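Local coordinates for RagB/SusD domain protein (PDB 5J5U) that binds chitin and, as a SusD homologue of a chitin utilization locus, probably captures chitin chains at the outer membrane for uptake, at residues F150-D155 with M188-A193; L298-V302 with N316-G320; M27-Y33 with R74-E80; T330-S336 with Q371-Y375. One frame throughout, in Å; residues are numbered along the deposited sequence.

Interaction 1. Residues F150-D155 with M188-A193; sequences FFKDLD and MRLRLA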
# COMPACT_ATOMS: atom_id res chain seq x y z
N PHE A 150 10.10 -11.65 -9.76
CA PHE A 150 9.73 -11.49 -8.34
C PHE A 150 9.54 -12.86 -7.66
O PHE A 150 10.09 -13.12 -6.59
CB PHE A 150 8.42 -10.70 -8.17
CG PHE A 150 8.54 -9.21 -8.44
CD1 PHE A 150 9.77 -8.58 -8.47
CD2 PHE A 150 7.40 -8.45 -8.65
CE1 PHE A 150 9.86 -7.23 -8.71
CE2 PHE A 150 7.48 -7.09 -8.91
CZ PHE A 150 8.70 -6.48 -8.93
N PHE A 151 8.72 -13.70 -8.28
CA PHE A 151 8.42 -15.00 -7.70
C PHE A 151 9.71 -15.80 -7.56
O PHE A 151 9.95 -16.42 -6.51
CB PHE A 151 7.39 -15.77 -8.53
CG PHE A 151 6.01 -15.19 -8.49
CD1 PHE A 151 5.39 -14.93 -7.27
CD2 PHE A 151 5.33 -14.89 -9.67
CE1 PHE A 151 4.09 -14.36 -7.23
CE2 PHE A 151 4.06 -14.34 -9.65
CZ PHE A 151 3.43 -14.07 -8.41
N LYS A 152 10.54 -15.80 -8.60
CA LYS A 152 11.82 -16.52 -8.54
C LYS A 152 12.71 -16.05 -7.39
O LYS A 152 13.19 -16.87 -6.59
CB LYS A 152 12.58 -16.38 -9.86
CG LYS A 152 13.85 -17.21 -9.90
CD LYS A 152 14.76 -16.84 -11.07
CE LYS A 152 15.87 -17.87 -11.24
NZ LYS A 152 16.76 -17.64 -12.41
N ASP A 153 12.92 -14.74 -7.28
CA ASP A 153 13.74 -14.22 -6.21
C ASP A 153 13.18 -14.51 -4.81
O ASP A 153 13.94 -14.79 -3.90
CB ASP A 153 13.94 -12.72 -6.36
CG ASP A 153 14.99 -12.39 -7.36
OD1 ASP A 153 15.65 -13.34 -7.82
OD2 ASP A 153 15.20 -11.20 -7.65
N LEU A 154 11.87 -14.39 -4.62
CA LEU A 154 11.29 -14.68 -3.30
C LEU A 154 11.40 -16.17 -2.92
O LEU A 154 11.73 -16.52 -1.78
CB LEU A 154 9.84 -14.23 -3.25
CG LEU A 154 9.69 -12.71 -3.38
CD1 LEU A 154 8.22 -12.32 -3.58
CD2 LEU A 154 10.30 -12.00 -2.16
N ASP A 155 11.11 -17.03 -3.89
CA ASP A 155 11.27 -18.47 -3.70
C ASP A 155 12.71 -18.82 -3.27
O ASP A 155 12.98 -19.34 -2.16
CB ASP A 155 10.91 -19.19 -4.99
CG ASP A 155 11.06 -20.68 -4.88
OD1 ASP A 155 10.06 -21.36 -4.55
OD2 ASP A 155 12.19 -21.17 -5.13
N MET A 188 5.00 -11.36 1.00
CA MET A 188 5.16 -10.63 -0.26
C MET A 188 4.78 -11.51 -1.44
O MET A 188 4.08 -11.07 -2.37
CB MET A 188 6.59 -10.10 -0.42
CG MET A 188 6.87 -8.82 0.38
SD MET A 188 5.81 -7.45 -0.17
CE MET A 188 6.43 -7.17 -1.83
N ARG A 189 5.24 -12.77 -1.41
CA ARG A 189 4.94 -13.72 -2.48
C ARG A 189 3.44 -13.90 -2.66
O ARG A 189 2.93 -13.89 -3.79
CB ARG A 189 5.60 -15.06 -2.20
CG ARG A 189 5.33 -16.14 -3.24
CD ARG A 189 6.36 -17.23 -3.07
NE ARG A 189 6.27 -18.28 -4.07
CZ ARG A 189 7.13 -19.29 -4.15
NH1 ARG A 189 8.13 -19.37 -3.29
NH2 ARG A 189 6.99 -20.21 -5.10
N LEU A 190 2.73 -14.02 -1.54
CA LEU A 190 1.27 -14.14 -1.57
C LEU A 190 0.56 -12.86 -2.10
O LEU A 190 -0.47 -12.93 -2.77
CB LEU A 190 0.75 -14.48 -0.16
CG LEU A 190 -0.74 -14.67 0.04
CD1 LEU A 190 -1.26 -15.82 -0.78
CD2 LEU A 190 -1.04 -14.87 1.52
N ARG A 191 1.09 -11.70 -1.72
CA ARG A 191 0.57 -10.43 -2.20
C ARG A 191 0.68 -10.37 -3.73
O ARG A 191 -0.26 -9.99 -4.44
CB ARG A 191 1.32 -9.26 -1.53
CG ARG A 191 1.03 -7.91 -2.16
CD ARG A 191 2.01 -6.84 -1.71
NE ARG A 191 1.69 -6.33 -0.38
CZ ARG A 191 2.28 -5.29 0.17
NH1 ARG A 191 3.24 -4.65 -0.51
NH2 ARG A 191 1.91 -4.88 1.38
N LEU A 192 1.84 -10.75 -4.24
CA LEU A 192 2.06 -10.77 -5.69
C LEU A 192 1.18 -11.84 -6.35
O LEU A 192 0.63 -11.63 -7.44
CB LEU A 192 3.55 -10.98 -5.99
CG LEU A 192 4.40 -9.84 -5.41
CD1 LEU A 192 5.86 -10.19 -5.34
CD2 LEU A 192 4.23 -8.56 -6.19
N ALA A 193 1.02 -12.99 -5.69
CA ALA A 193 0.20 -14.05 -6.24
C ALA A 193 -1.22 -13.59 -6.41
O ALA A 193 -1.82 -13.79 -7.46
CB ALA A 193 0.23 -15.29 -5.35
O HOH W 1 8.89 -17.81 -1.02
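L192 and L154 form the apolar centre of this contact, their CD1 methyls meeting at 3.6 Å between two nearly antiparallel helices, 143-160 and 178-195, of the mainly helical SusD-like fold, whose family is grouped with the TPR proteins. The short segments cross at -160° with axes 10.1 Å apart, a spacing that bulky leucine and phenylalanine side chains can fill. L154 CD1 also lies 4.2 Å from M188 CB, and L192 CD1 reaches F150 CB at 3.9 Å. The CA-to-CB bond of F151 runs sideways to helix 178-195, and chi1 of -70° (m) carries the ring across until CE1 is 3.6 Å from L192 CB, its edge facing R189 O and A193 N. The small A193 meets the ring with CB 4.4 Å from F151 CE1. Helix 98-119 covers one part of this core, touching F150, M188 and L192, while helix 201-214 packs on F151 and R189.

At the polar edge R189, extended through all-t torsions, lays its aliphatic stem along the interface and forms a salt bridge with D155; its NE is held separately by Q207. The guanidinium meets the carboxylate edge-on: NH1 donates to D155 OD1 at 3.0 Å, NH2 adds a weak bond to the same oxygen at 3.3 Å, and a water accepts from R189 NH1 at 2.9 Å while donating weakly to L154 O at 3.2 Å.

Interaction 2. Residues L298-V302 with N316-G320; sequences LYEGV and NAASG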
# COMPACT_ATOMS: atom_id res chain seq x y z
N LEU A 298 -21.30 12.44 15.75
CA LEU A 298 -19.95 12.92 16.04
C LEU A 298 -18.94 12.49 14.98
O LEU A 298 -17.85 13.08 14.89
CB LEU A 298 -19.52 12.38 17.41
CG LEU A 298 -20.06 13.11 18.66
CD1 LEU A 298 -19.58 12.43 19.92
CD2 LEU A 298 -19.59 14.55 18.68
N TYR A 299 -19.29 11.49 14.17
CA TYR A 299 -18.32 10.91 13.24
C TYR A 299 -18.82 10.92 11.81
O TYR A 299 -19.67 10.12 11.42
CB TYR A 299 -17.94 9.49 13.67
CG TYR A 299 -17.18 9.54 14.97
CD1 TYR A 299 -15.82 9.80 14.97
CD2 TYR A 299 -17.84 9.39 16.20
CE1 TYR A 299 -15.12 9.89 16.15
CE2 TYR A 299 -17.13 9.48 17.41
CZ TYR A 299 -15.77 9.73 17.37
OH TYR A 299 -15.05 9.82 18.52
N GLU A 300 -18.26 11.85 11.04
CA GLU A 300 -18.55 11.97 9.62
C GLU A 300 -17.28 12.33 8.86
O GLU A 300 -16.49 13.15 9.32
CB GLU A 300 -19.64 13.01 9.36
CG GLU A 300 -21.03 12.60 9.86
CD GLU A 300 -22.03 13.76 9.93
OE1 GLU A 300 -21.65 14.93 9.74
OE2 GLU A 300 -23.22 13.48 10.19
N GLY A 301 -17.07 11.70 7.70
CA GLY A 301 -15.92 12.02 6.87
C GLY A 301 -16.24 13.13 5.88
O GLY A 301 -17.36 13.64 5.83
N VAL A 302 -15.25 13.50 5.08
CA VAL A 302 -15.43 14.52 4.05
C VAL A 302 -15.69 13.80 2.73
O VAL A 302 -14.93 12.91 2.35
CB VAL A 302 -14.19 15.46 3.90
CG1 VAL A 302 -14.39 16.43 2.72
CG2 VAL A 302 -13.92 16.24 5.20
N ASN A 316 -15.00 22.15 10.92
CA ASN A 316 -15.25 21.60 12.27
C ASN A 316 -16.35 20.54 12.27
O ASN A 316 -16.40 19.68 13.16
CB ASN A 316 -15.62 22.71 13.25
CG ASN A 316 -14.43 23.54 13.66
OD1 ASN A 316 -13.29 23.07 13.64
ND2 ASN A 316 -14.68 24.79 14.01
N ALA A 317 -17.22 20.62 11.26
CA ALA A 317 -18.35 19.71 11.11
C ALA A 317 -17.95 18.42 10.40
O ALA A 317 -18.80 17.69 9.88
CB ALA A 317 -19.49 20.40 10.35
N ALA A 318 -16.65 18.15 10.35
CA ALA A 318 -16.17 16.87 9.85
C ALA A 318 -15.12 16.27 10.80
O ALA A 318 -14.31 16.99 11.38
CB ALA A 318 -15.60 17.02 8.41
N SER A 319 -15.15 14.95 10.96
CA SER A 319 -14.13 14.24 11.72
C SER A 319 -12.75 14.50 11.15
O SER A 319 -12.58 14.69 9.94
CB SER A 319 -14.38 12.73 11.72
OG SER A 319 -15.47 12.36 12.55
N GLY A 320 -11.77 14.47 12.04
CA GLY A 320 -10.37 14.65 11.69
C GLY A 320 -9.55 13.38 11.87
O GLY A 320 -10.07 12.27 11.94
O HOH W 2 -20.42 16.70 7.92
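This is a loop-to-loop contact within the long connection between strands 280-281 and 320-321, about 25 Å from the centre of the chain, where two non-regular segments are held by one main-chain bond and one bond to a serine hydroxyl. E300 and S319 are the residues in register, with CA atoms 5.4 Å apart. S319 N donates to E300 O at 2.8 Å, and E300 N returns a bond to S319 OG at 3.2 Å; the hydroxyl supplies this acceptor, while the S319 carbonyl is taken by H259. Serine suits the place because its short side chain, pointing toward the other segment, brings OG to the backbone, also 3.5 Å from CD1 of the Y299 ring. Beside this pair V302 CG2 packs on A318 CB at 3.7 Å, a small apolar patch that H259 of strand 259-260 also covers. Farther along, a water donates to E300 OE1 at 2.8 Å and to A317 O at 2.7 Å, reconciling two acceptors that cannot bond each other, while the same carboxylate forms a salt bridge with K283. With one direct bond made by main-chain atoms alone, the join depends partly on the peptide backbone, whereas the serine hydroxyl and the glutamate carboxylate supply its sequence-specific part.

Interaction 3. Residues M27-Y33 with R74-E80; sequences MSGDGYY and RNVYANE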
# COMPACT_ATOMS: atom_id res chain seq x y z
N MET A 27 12.33 3.85 2.03
CA MET A 27 11.01 3.29 1.71
C MET A 27 9.85 3.89 2.51
O MET A 27 8.69 3.66 2.16
CB MET A 27 11.02 1.78 1.90
CG MET A 27 11.81 1.05 0.85
SD MET A 27 11.58 -0.73 1.01
CE MET A 27 9.87 -0.91 0.46
N SER A 28 10.12 4.69 3.55
CA SER A 28 9.04 5.28 4.34
C SER A 28 9.32 6.72 4.76
O SER A 28 8.40 7.47 5.05
CB SER A 28 8.76 4.45 5.60
OG SER A 28 9.81 4.59 6.53
N GLY A 29 10.59 7.11 4.79
CA GLY A 29 10.96 8.44 5.23
C GLY A 29 11.14 9.46 4.12
O GLY A 29 11.51 10.60 4.37
N ASP A 30 10.92 9.04 2.87
CA ASP A 30 11.00 9.97 1.75
C ASP A 30 9.63 10.63 1.62
O ASP A 30 8.70 10.07 1.03
CB ASP A 30 11.40 9.27 0.45
CG ASP A 30 11.78 10.26 -0.65
OD1 ASP A 30 11.45 11.46 -0.53
OD2 ASP A 30 12.38 9.82 -1.67
N GLY A 31 9.50 11.81 2.23
CA GLY A 31 8.24 12.53 2.26
C GLY A 31 7.85 12.99 0.88
O GLY A 31 6.66 13.23 0.62
N TYR A 32 8.84 13.10 -0.00
CA TYR A 32 8.60 13.55 -1.36
C TYR A 32 7.59 12.66 -2.10
O TYR A 32 6.64 13.18 -2.69
CB TYR A 32 9.92 13.65 -2.15
CG TYR A 32 9.77 14.27 -3.51
CD1 TYR A 32 9.73 13.49 -4.66
CD2 TYR A 32 9.63 15.65 -3.65
CE1 TYR A 32 9.58 14.08 -5.91
CE2 TYR A 32 9.48 16.24 -4.88
CZ TYR A 32 9.44 15.45 -6.00
OH TYR A 32 9.29 16.03 -7.24
N TYR A 33 7.73 11.33 -2.07
CA TYR A 33 6.71 10.53 -2.77
C TYR A 33 5.66 9.93 -1.86
O TYR A 33 4.64 9.46 -2.35
CB TYR A 33 7.32 9.41 -3.64
CG TYR A 33 8.00 8.26 -2.96
CD1 TYR A 33 7.27 7.26 -2.33
CD2 TYR A 33 9.38 8.13 -3.01
CE1 TYR A 33 7.91 6.15 -1.72
CE2 TYR A 33 10.03 7.05 -2.43
CZ TYR A 33 9.30 6.07 -1.79
OH TYR A 33 9.96 5.01 -1.22
N ARG A 74 11.04 8.92 -10.08
CA ARG A 74 12.27 9.68 -9.92
C ARG A 74 13.03 9.29 -8.66
O ARG A 74 14.25 9.09 -8.71
CB ARG A 74 11.95 11.16 -9.89
CG ARG A 74 13.07 11.99 -9.31
CD ARG A 74 12.62 13.43 -9.15
NE ARG A 74 13.77 14.32 -8.98
CZ ARG A 74 14.29 14.66 -7.81
NH1 ARG A 74 13.76 14.20 -6.67
NH2 ARG A 74 15.35 15.48 -7.76
N ASN A 75 12.32 9.11 -7.54
CA ASN A 75 13.04 8.87 -6.30
C ASN A 75 13.43 7.42 -6.11
O ASN A 75 14.49 7.12 -5.53
CB ASN A 75 12.25 9.37 -5.10
CG ASN A 75 12.48 10.86 -4.84
OD1 ASN A 75 12.74 11.63 -5.77
ND2 ASN A 75 12.47 11.25 -3.59
N VAL A 76 12.63 6.50 -6.61
CA VAL A 76 13.04 5.11 -6.58
C VAL A 76 14.31 4.91 -7.44
O VAL A 76 15.27 4.31 -6.98
CB VAL A 76 11.91 4.15 -7.04
CG1 VAL A 76 12.49 2.81 -7.45
CG2 VAL A 76 10.89 3.97 -5.94
N TYR A 77 14.34 5.46 -8.65
CA TYR A 77 15.54 5.26 -9.44
C TYR A 77 16.73 6.07 -8.92
O TYR A 77 17.86 5.61 -9.03
CB TYR A 77 15.27 5.59 -10.91
CG TYR A 77 14.45 4.51 -11.57
CD1 TYR A 77 14.92 3.19 -11.64
CD2 TYR A 77 13.21 4.78 -12.10
CE1 TYR A 77 14.16 2.19 -12.24
CE2 TYR A 77 12.45 3.79 -12.69
CZ TYR A 77 12.92 2.50 -12.75
OH TYR A 77 12.14 1.54 -13.34
N ALA A 78 16.51 7.25 -8.36
CA ALA A 78 17.63 8.03 -7.84
C ALA A 78 18.24 7.42 -6.56
O ALA A 78 19.46 7.35 -6.42
CB ALA A 78 17.21 9.46 -7.59
N ASN A 79 17.40 6.94 -5.64
CA ASN A 79 17.88 6.61 -4.30
C ASN A 79 17.93 5.12 -3.99
O ASN A 79 18.90 4.66 -3.39
CB ASN A 79 17.02 7.28 -3.23
CG ASN A 79 17.05 8.80 -3.32
OD1 ASN A 79 18.08 9.39 -3.69
ND2 ASN A 79 15.93 9.45 -2.99
N GLU A 80 16.88 4.39 -4.35
CA GLU A 80 16.66 3.05 -3.78
C GLU A 80 17.21 1.88 -4.59
O GLU A 80 18.02 1.11 -4.08
CB GLU A 80 15.15 2.84 -3.53
CG GLU A 80 14.57 3.86 -2.55
CD GLU A 80 13.05 3.79 -2.43
OE1 GLU A 80 12.43 2.78 -2.85
OE2 GLU A 80 12.47 4.78 -1.92
O HOH W 3 13.80 7.26 -2.04
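Two short, charged hydrogen bonds dominate here. N75 ND2 donates to D30 OD2 at 2.4 Å, very short for such a pair, and Y33 OH donates to E80 OE2 at 2.6 Å. A water joins them, donating to D30 OD2 at 3.0 Å and E80 OE2 at 2.8 Å and accepting from N79 ND2 at 3.2 Å. Aspartate suits its place doubly: D30 is the N-cap of helix 31-45, its OD1 accepting from Y32 N at 3.1 Å. E80 is further balanced by a salt bridge to R114, which also bonds the Y33 hydroxyl.

Around this network the Y33 ring sets its edge against N75, CD2 to CB 3.8 Å, and Y32 CD1 lies 3.7 Å from N75 ND2; R74 offers Y32 at most a weak, long cation-pi attraction. The contact thus ties the break between helices 16-29 and 31-45 to helix 66-90, with helix 98-119 against M27 and E80 and strand 332-335 against M27 and S28.

Interaction 4. Residues T330-S336 with Q371-Y375; sequences TPFLHVS and QLEVY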
# COMPACT_ATOMS: atom_id res chain seq x y z
N THR A 330 5.61 8.73 13.98
CA THR A 330 4.61 7.70 13.71
C THR A 330 5.27 6.54 12.94
O THR A 330 6.05 6.74 12.02
CB THR A 330 3.43 8.27 12.90
OG1 THR A 330 2.87 9.40 13.58
CG2 THR A 330 2.35 7.21 12.71
N PRO A 331 5.03 5.30 13.38
CA PRO A 331 5.65 4.20 12.64
C PRO A 331 4.99 3.99 11.28
O PRO A 331 3.82 4.33 11.10
CB PRO A 331 5.42 3.00 13.55
CG PRO A 331 4.23 3.39 14.40
CD PRO A 331 4.36 4.86 14.61
N PHE A 332 5.72 3.41 10.33
CA PHE A 332 5.15 3.12 9.02
C PHE A 332 5.10 1.61 8.76
O PHE A 332 6.13 0.94 8.80
CB PHE A 332 5.94 3.81 7.92
CG PHE A 332 5.28 3.77 6.58
CD1 PHE A 332 5.46 2.67 5.73
CD2 PHE A 332 4.49 4.82 6.15
CE1 PHE A 332 4.84 2.63 4.48
CE2 PHE A 332 3.87 4.79 4.89
CZ PHE A 332 4.05 3.70 4.06
N LEU A 333 3.90 1.11 8.49
CA LEU A 333 3.63 -0.30 8.22
C LEU A 333 3.70 -0.65 6.72
O LEU A 333 2.90 -0.15 5.93
CB LEU A 333 2.23 -0.66 8.76
CG LEU A 333 1.73 -2.10 8.57
CD1 LEU A 333 2.63 -3.08 9.26
CD2 LEU A 333 0.29 -2.26 9.06
N HIS A 334 4.63 -1.53 6.34
CA HIS A 334 4.79 -1.95 4.94
C HIS A 334 3.98 -3.18 4.53
O HIS A 334 3.31 -3.18 3.49
CB HIS A 334 6.27 -2.23 4.65
CG HIS A 334 7.11 -1.00 4.61
ND1 HIS A 334 7.02 -0.07 3.59
CD2 HIS A 334 8.07 -0.54 5.45
CE1 HIS A 334 7.89 0.91 3.81
NE2 HIS A 334 8.53 0.64 4.93
N VAL A 335 4.11 -4.26 5.30
CA VAL A 335 3.41 -5.51 5.05
C VAL A 335 2.87 -6.05 6.36
O VAL A 335 3.54 -5.96 7.39
CB VAL A 335 4.31 -6.57 4.39
CG1 VAL A 335 3.47 -7.67 3.79
CG2 VAL A 335 5.26 -5.94 3.32
N SER A 336 1.67 -6.62 6.35
CA SER A 336 1.00 -6.90 7.60
C SER A 336 0.46 -8.31 7.72
O SER A 336 0.29 -9.01 6.71
CB SER A 336 -0.15 -5.91 7.80
OG SER A 336 -1.22 -6.20 6.92
N GLN A 371 -3.58 -3.90 14.78
CA GLN A 371 -2.32 -3.38 14.24
C GLN A 371 -2.20 -1.88 14.47
O GLN A 371 -1.11 -1.32 14.45
CB GLN A 371 -2.20 -3.70 12.74
CG GLN A 371 -2.82 -2.65 11.83
CD GLN A 371 -2.92 -3.10 10.38
OE1 GLN A 371 -2.97 -4.30 10.09
NE2 GLN A 371 -2.96 -2.14 9.47
N LEU A 372 -3.33 -1.23 14.72
CA LEU A 372 -3.35 0.22 14.94
C LEU A 372 -2.73 0.61 16.29
O LEU A 372 -2.39 1.77 16.52
CB LEU A 372 -4.78 0.75 14.86
CG LEU A 372 -5.58 0.57 13.57
CD1 LEU A 372 -6.85 1.39 13.68
CD2 LEU A 372 -4.78 1.01 12.36
N GLU A 373 -2.58 -0.36 17.18
CA GLU A 373 -2.06 -0.06 18.51
C GLU A 373 -0.65 0.52 18.44
O GLU A 373 -0.31 1.44 19.19
CB GLU A 373 -2.07 -1.32 19.37
CG GLU A 373 -3.48 -1.85 19.65
CD GLU A 373 -3.46 -3.14 20.45
OE1 GLU A 373 -2.39 -3.49 21.00
OE2 GLU A 373 -4.50 -3.81 20.50
N VAL A 374 0.14 0.03 17.50
CA VAL A 374 1.53 0.47 17.42
C VAL A 374 1.61 1.95 17.05
O VAL A 374 2.63 2.58 17.27
CB VAL A 374 2.32 -0.39 16.40
CG1 VAL A 374 1.80 -0.16 14.99
CG2 VAL A 374 3.80 -0.09 16.50
N TYR A 375 0.50 2.50 16.55
CA TYR A 375 0.42 3.93 16.21
C TYR A 375 0.19 4.78 17.45
O TYR A 375 0.17 6.00 17.37
CB TYR A 375 -0.70 4.19 15.20
CG TYR A 375 -0.48 3.57 13.85
CD1 TYR A 375 0.74 3.67 13.22
CD2 TYR A 375 -1.49 2.86 13.22
CE1 TYR A 375 0.96 3.10 11.98
CE2 TYR A 375 -1.29 2.28 11.98
CZ TYR A 375 -0.05 2.40 11.37
OH TYR A 375 0.17 1.83 10.13
O HOH W 4 1.57 3.10 8.50
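Y375 sets the shape of this contact, which packs the turn after helix 357-371 against strand 332-335, paired antiparallel with strand 224-226, and its lead-in. Its chi1 of -66° (m) sends the ring from a sideways CA-to-CB bond across to the residues leading into the strand, where CD1 lies 3.7 Å from P331 CG and 3.9 Å from T330 CG2. The edge of the ring approaches the main chain, CE1 being 3.2 Å from P331 O. Tyrosine fits because its ring reaches the proline while OH extends beyond, to 3.5 Å from L333 CB. P331 CG also lies 4.1 Å from V374 CG2. L333, in the t, p rotamer, brings CD2 to 3.3 Å from Q371 NE2, itself weakly bonded to T410 O.

No direct hydrogen bond links the segments. One water, accepting from L333 N at 3.1 Å and 2.5 Å from Y375 OH, makes the polar connection, so van der Waals contact, some of it against main-chain oxygens, carries the join.

Overall arrangement
Interactions 1 and 3 are buried helix contacts, yet interaction 1 rests on an apolar centre edged by one salt bridge, interaction 3 on hydrogen bonds to two carboxylates with tyrosine packing around them. Helix 98-119 covers both. Strand 332-335 of interaction 4, the contact nearest the chain centre, touches both: R191 NH2 probably bonds to H334 O at 3.1 Å, while S28 CB meets F332 CG at 3.7 Å. Interaction 2 stands apart, about 40 Å from interaction 1 between centres, an outlying loop contact held by one main-chain bond and one to a serine hydroxyl. All four include a bridging water; in interaction 4 it is the only hydrogen-bonded link between the segments.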